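Local coordinates for enoyl-CoA hydratase (Mycobacterium smegmatis, PDB 3PE8) that catalyses the hydration of trans-2-enoyl-CoA to 3-hydroxyacyl-CoA, as a lyase of the crotonase family, at the interface of chains A and B. Sequence-based numbering; all coordinates share one arbitrary frame. Chains: chain A/B, Enoyl-CoA hydratase.

Contact 1: the interface of chains A and B. Residues chain A 118, 175-176, 190; chain B 151-152, 155, 170.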
# COMPACT_ATOMS: atom_id res chain seq x y z
N ILE A 118 -2.13 -30.24 -2.32
CA ILE A 118 -1.78 -31.51 -1.72
C ILE A 118 -0.77 -32.16 -2.66
O ILE A 118 -0.91 -32.08 -3.85
CB ILE A 118 -3.02 -32.41 -1.58
CG1 ILE A 118 -4.07 -31.74 -0.68
CG2 ILE A 118 -2.61 -33.80 -1.03
CD1 ILE A 118 -5.49 -32.40 -0.81
N THR A 175 -0.16 -28.34 1.79
CA THR A 175 -0.82 -28.60 3.07
C THR A 175 -0.66 -30.03 3.61
O THR A 175 -0.87 -30.31 4.81
CB THR A 175 -2.32 -28.31 3.02
OG1 THR A 175 -3.00 -29.18 2.10
CG2 THR A 175 -2.61 -26.81 2.67
N GLU A 176 -0.29 -30.95 2.72
CA GLU A 176 -0.32 -32.37 2.99
C GLU A 176 0.51 -33.10 1.94
O GLU A 176 0.50 -32.70 0.77
CB GLU A 176 -1.78 -32.85 2.96
CG GLU A 176 -2.02 -34.25 3.38
CD GLU A 176 -3.50 -34.65 3.41
OE1 GLU A 176 -4.40 -33.89 2.95
OE2 GLU A 176 -3.77 -35.80 3.86
N VAL A 190 -10.56 -33.74 0.88
CA VAL A 190 -10.62 -32.31 1.13
C VAL A 190 -11.78 -31.69 0.39
O VAL A 190 -12.57 -30.96 0.96
CB VAL A 190 -9.28 -31.62 0.81
CG1 VAL A 190 -9.41 -30.12 0.92
CG2 VAL A 190 -8.18 -32.18 1.74
N GLY B 151 -2.40 -21.19 1.84
CA GLY B 151 -3.09 -22.43 1.53
C GLY B 151 -3.74 -23.12 2.71
O GLY B 151 -4.86 -23.65 2.62
N LEU B 152 -3.02 -23.14 3.83
CA LEU B 152 -3.57 -23.76 5.01
C LEU B 152 -4.75 -22.96 5.56
O LEU B 152 -5.72 -23.56 6.01
CB LEU B 152 -2.49 -24.00 6.04
CG LEU B 152 -2.85 -24.80 7.27
CD1 LEU B 152 -3.54 -26.15 6.92
CD2 LEU B 152 -1.58 -25.09 8.08
N ARG B 155 -7.61 -23.87 3.33
CA ARG B 155 -8.05 -25.22 3.64
C ARG B 155 -8.88 -25.21 4.94
O ARG B 155 -9.95 -25.82 5.00
CB ARG B 155 -6.86 -26.19 3.72
CG ARG B 155 -7.26 -27.63 3.98
CD ARG B 155 -6.06 -28.55 3.92
NE ARG B 155 -6.43 -29.85 4.46
CZ ARG B 155 -5.88 -31.00 4.14
NH1 ARG B 155 -4.93 -31.11 3.23
NH2 ARG B 155 -6.35 -32.11 4.71
N ARG B 170 4.13 -26.59 13.14
CA ARG B 170 4.80 -26.72 11.82
C ARG B 170 4.50 -25.50 10.96
O ARG B 170 5.39 -24.95 10.29
CB ARG B 170 4.33 -27.98 11.12
CG ARG B 170 4.94 -28.18 9.73
CD ARG B 170 4.54 -29.49 9.13
NE ARG B 170 3.13 -29.52 8.78
CZ ARG B 170 2.39 -30.63 8.65
NH1 ARG B 170 2.90 -31.85 8.85
NH2 ARG B 170 1.10 -30.52 8.34
O HOH W 1 -0.14 -32.47 6.63
O HOH W 2 -1.34 -28.70 7.15

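Contact 2: the interface of chains A and B. Residues chain A 94, 116, 194, 202, 206; chain B 154-155, 158-159.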
# COMPACT_ATOMS: atom_id res chain seq x y z
N PRO A 94 -13.52 -23.16 -4.87
CA PRO A 94 -12.18 -23.54 -4.54
C PRO A 94 -11.51 -24.45 -5.57
O PRO A 94 -12.15 -25.33 -6.11
CB PRO A 94 -12.33 -24.33 -3.24
CG PRO A 94 -13.63 -23.99 -2.71
CD PRO A 94 -14.48 -23.54 -3.82
N ILE A 116 -5.41 -24.40 -2.59
CA ILE A 116 -4.95 -25.41 -1.63
C ILE A 116 -4.16 -26.45 -2.43
O ILE A 116 -4.63 -26.90 -3.46
CB ILE A 116 -6.16 -26.17 -1.00
CG1 ILE A 116 -7.09 -25.21 -0.24
CG2 ILE A 116 -5.65 -27.36 -0.16
CD1 ILE A 116 -8.52 -25.86 0.09
N ILE A 194 -15.34 -29.71 1.85
CA ILE A 194 -15.81 -28.43 1.38
C ILE A 194 -17.26 -28.52 0.89
O ILE A 194 -18.08 -27.68 1.21
CB ILE A 194 -14.90 -27.88 0.26
CG1 ILE A 194 -13.46 -27.71 0.76
CG2 ILE A 194 -15.46 -26.52 -0.26
CD1 ILE A 194 -12.50 -27.13 -0.30
N VAL A 202 -19.04 -20.55 1.58
CA VAL A 202 -17.73 -20.97 1.02
C VAL A 202 -17.30 -19.95 -0.07
O VAL A 202 -16.17 -19.43 -0.08
CB VAL A 202 -17.79 -22.41 0.48
CG1 VAL A 202 -16.64 -22.73 -0.51
CG2 VAL A 202 -17.87 -23.43 1.65
N LEU A 206 -14.29 -17.31 0.16
CA LEU A 206 -13.16 -17.43 -0.79
C LEU A 206 -13.02 -16.18 -1.69
O LEU A 206 -11.92 -15.72 -1.96
CB LEU A 206 -13.23 -18.72 -1.61
CG LEU A 206 -12.01 -18.95 -2.49
CD1 LEU A 206 -10.70 -18.99 -1.66
CD2 LEU A 206 -12.17 -20.24 -3.30
N ARG B 154 -6.85 -21.20 3.75
CA ARG B 154 -7.95 -21.50 2.86
C ARG B 154 -8.49 -22.90 3.12
O ARG B 154 -9.71 -23.08 3.20
CB ARG B 154 -7.56 -21.29 1.40
CG ARG B 154 -7.30 -19.80 1.11
CD ARG B 154 -6.97 -19.49 -0.32
NE ARG B 154 -6.49 -18.11 -0.49
CZ ARG B 154 -6.09 -17.58 -1.62
NH1 ARG B 154 -6.16 -18.25 -2.75
NH2 ARG B 154 -5.61 -16.34 -1.63
N ARG B 155 -7.61 -23.87 3.33
CA ARG B 155 -8.05 -25.22 3.64
C ARG B 155 -8.88 -25.21 4.94
O ARG B 155 -9.95 -25.82 5.00
CB ARG B 155 -6.86 -26.19 3.72
CG ARG B 155 -7.26 -27.63 3.98
CD ARG B 155 -6.06 -28.55 3.92
NE ARG B 155 -6.43 -29.85 4.46
CZ ARG B 155 -5.88 -31.00 4.14
NH1 ARG B 155 -4.93 -31.11 3.23
NH2 ARG B 155 -6.35 -32.11 4.71
N LEU B 158 -12.39 -23.35 4.40
CA LEU B 158 -13.33 -23.96 3.48
C LEU B 158 -13.78 -25.37 3.92
O LEU B 158 -14.89 -25.78 3.58
CB LEU B 158 -12.75 -23.99 2.08
CG LEU B 158 -12.31 -22.61 1.58
CD1 LEU B 158 -11.63 -22.78 0.21
CD2 LEU B 158 -13.48 -21.56 1.63
N THR B 159 -12.93 -26.09 4.67
CA THR B 159 -13.29 -27.41 5.20
C THR B 159 -13.99 -27.35 6.55
O THR B 159 -14.86 -28.18 6.81
CB THR B 159 -12.09 -28.38 5.33
OG1 THR B 159 -11.19 -27.87 6.33
CG2 THR B 159 -11.35 -28.64 3.97

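Contact 1: the interface of chains A and B
The carboxylate oxygen OE1 of A:Glu176 is gripped by two nitrogens of one guanidinium, B:Arg155 NH1 at 2.8 Å and NH2 at 3.2 Å, in a subunit interface of this crotonase-family enzyme. The hold is end-on, both nitrogens converging on one oxygen. Seen from the arginine, OE1 sits at the edge of the guanidinium, almost in its plane; seen from the glutamate, both donors come from the same face of the carboxylate, NH1 towards the anti side but tilted out of the plane, NH2 from well above it. The two flat groups are accordingly turned by 51° rather than lying coplanar. NH1 gives the straighter bond, 158° at the hydrogen, and carries the salt bridge.

NH1 also donates to the hydroxyl of A:Thr175, at 2.9 Å from OG1, again near the guanidinium plane. Threonine suits this place because its two branches do different work: OG1 takes the hydrogen bond, while the methyl CG2 rests against the backbone where B:Gly151 joins B:Leu152, on helix 150-159.

Over the centre of one guanidinium face lies the methyl CG2 of A:Val190, 3.5 Å from CZ of B:Arg155. This small apolar group packs on the flat cation without competing for its N-H groups, and together with the edge bonds it should restrict the group's rotation. B:Arg155 reaches this far because its chain is extended from CG to NE, with CG anti to the backbone N (chi1 -177°).

Farther along, B:Arg170, on helix 165-171, meets the carbonyl O of A:Thr175 through water. Water 1 bridges with 2.9 Å from B:Arg170 NH2, and water 2 forms a second, longer bridge from the same nitrogen.

Contact 2: the interface of chains A and B
The pyrrolidine ring of A:Pro94 presents its CB and CG atoms to the side chain of B:Leu158, whose methyl CD1 comes within 3.7 Å of CG; the ring and the leucine chain cross obliquely. Proline offers a compact apolar surface here, fixed in shape by its closed ring. The other branch of B:Leu158 points elsewhere: CD2 packs 4.0 Å from the methyl CG1 of A:Val202, on helix 199-234, the two side chains meeting at about a right angle. With CG anti to its own carbonyl carbon (chi1 -55°), the leucine turns its forked tip against the joined surface of proline and valine, one methyl to each.

At the base of the same side chain, A:Ile194 from helix 183-195 brings CD1 to 3.9 Å from B:Leu158 CB. Its CG1 also lies beside the leucine's backbone carbonyl and touches the methyl CG2 of B:Thr159. Beta-branched isoleucine spreads its carbon surface along the last turn of helix 150-159. The hydroxyl OG1 of B:Thr159 meanwhile donates to the carbonyl O of B:Arg155, 2.7 Å away in its own helix, which satisfies the polar branch within chain B and lets the methyl serve the contact.

One turn earlier, A:Ile116 on strand 116-120 sets the tip of its chain, CD1, 3.6 Å from CA of B:Arg155, packing on the helix backbone. A:Leu206 CD1 approaches the aliphatic CD of B:Arg154 at 4.0 Å, a looser meeting that uses the arginine's carbon chain and not its charge. No hydrogen bond or salt bridge crosses this patch; apolar packing seats the C-terminal end of helix 150-159 against chain A, probably helping to hold the subunits together.

Contact 1 and contact 2 lie side by side, the centres of their C-alpha atoms about 10 Å apart, and share B:Arg155. Helix 150-159 of chain B runs through the two sites, and helix 183-195 of chain A serves both; contact 1 adds the loop at 175-176, contact 2 strand 116-120 and helix 199-234. The polar anchoring of contact 1 could fix the helix's register, while contact 2 adds apolar packing with no polar bond; both hide similar surface areas. The subunits are identical but do not meet through an exact two-fold axis. The deposited hexamer is the usual form of crotonase-family enzymes, and this pairing probably contributes to it.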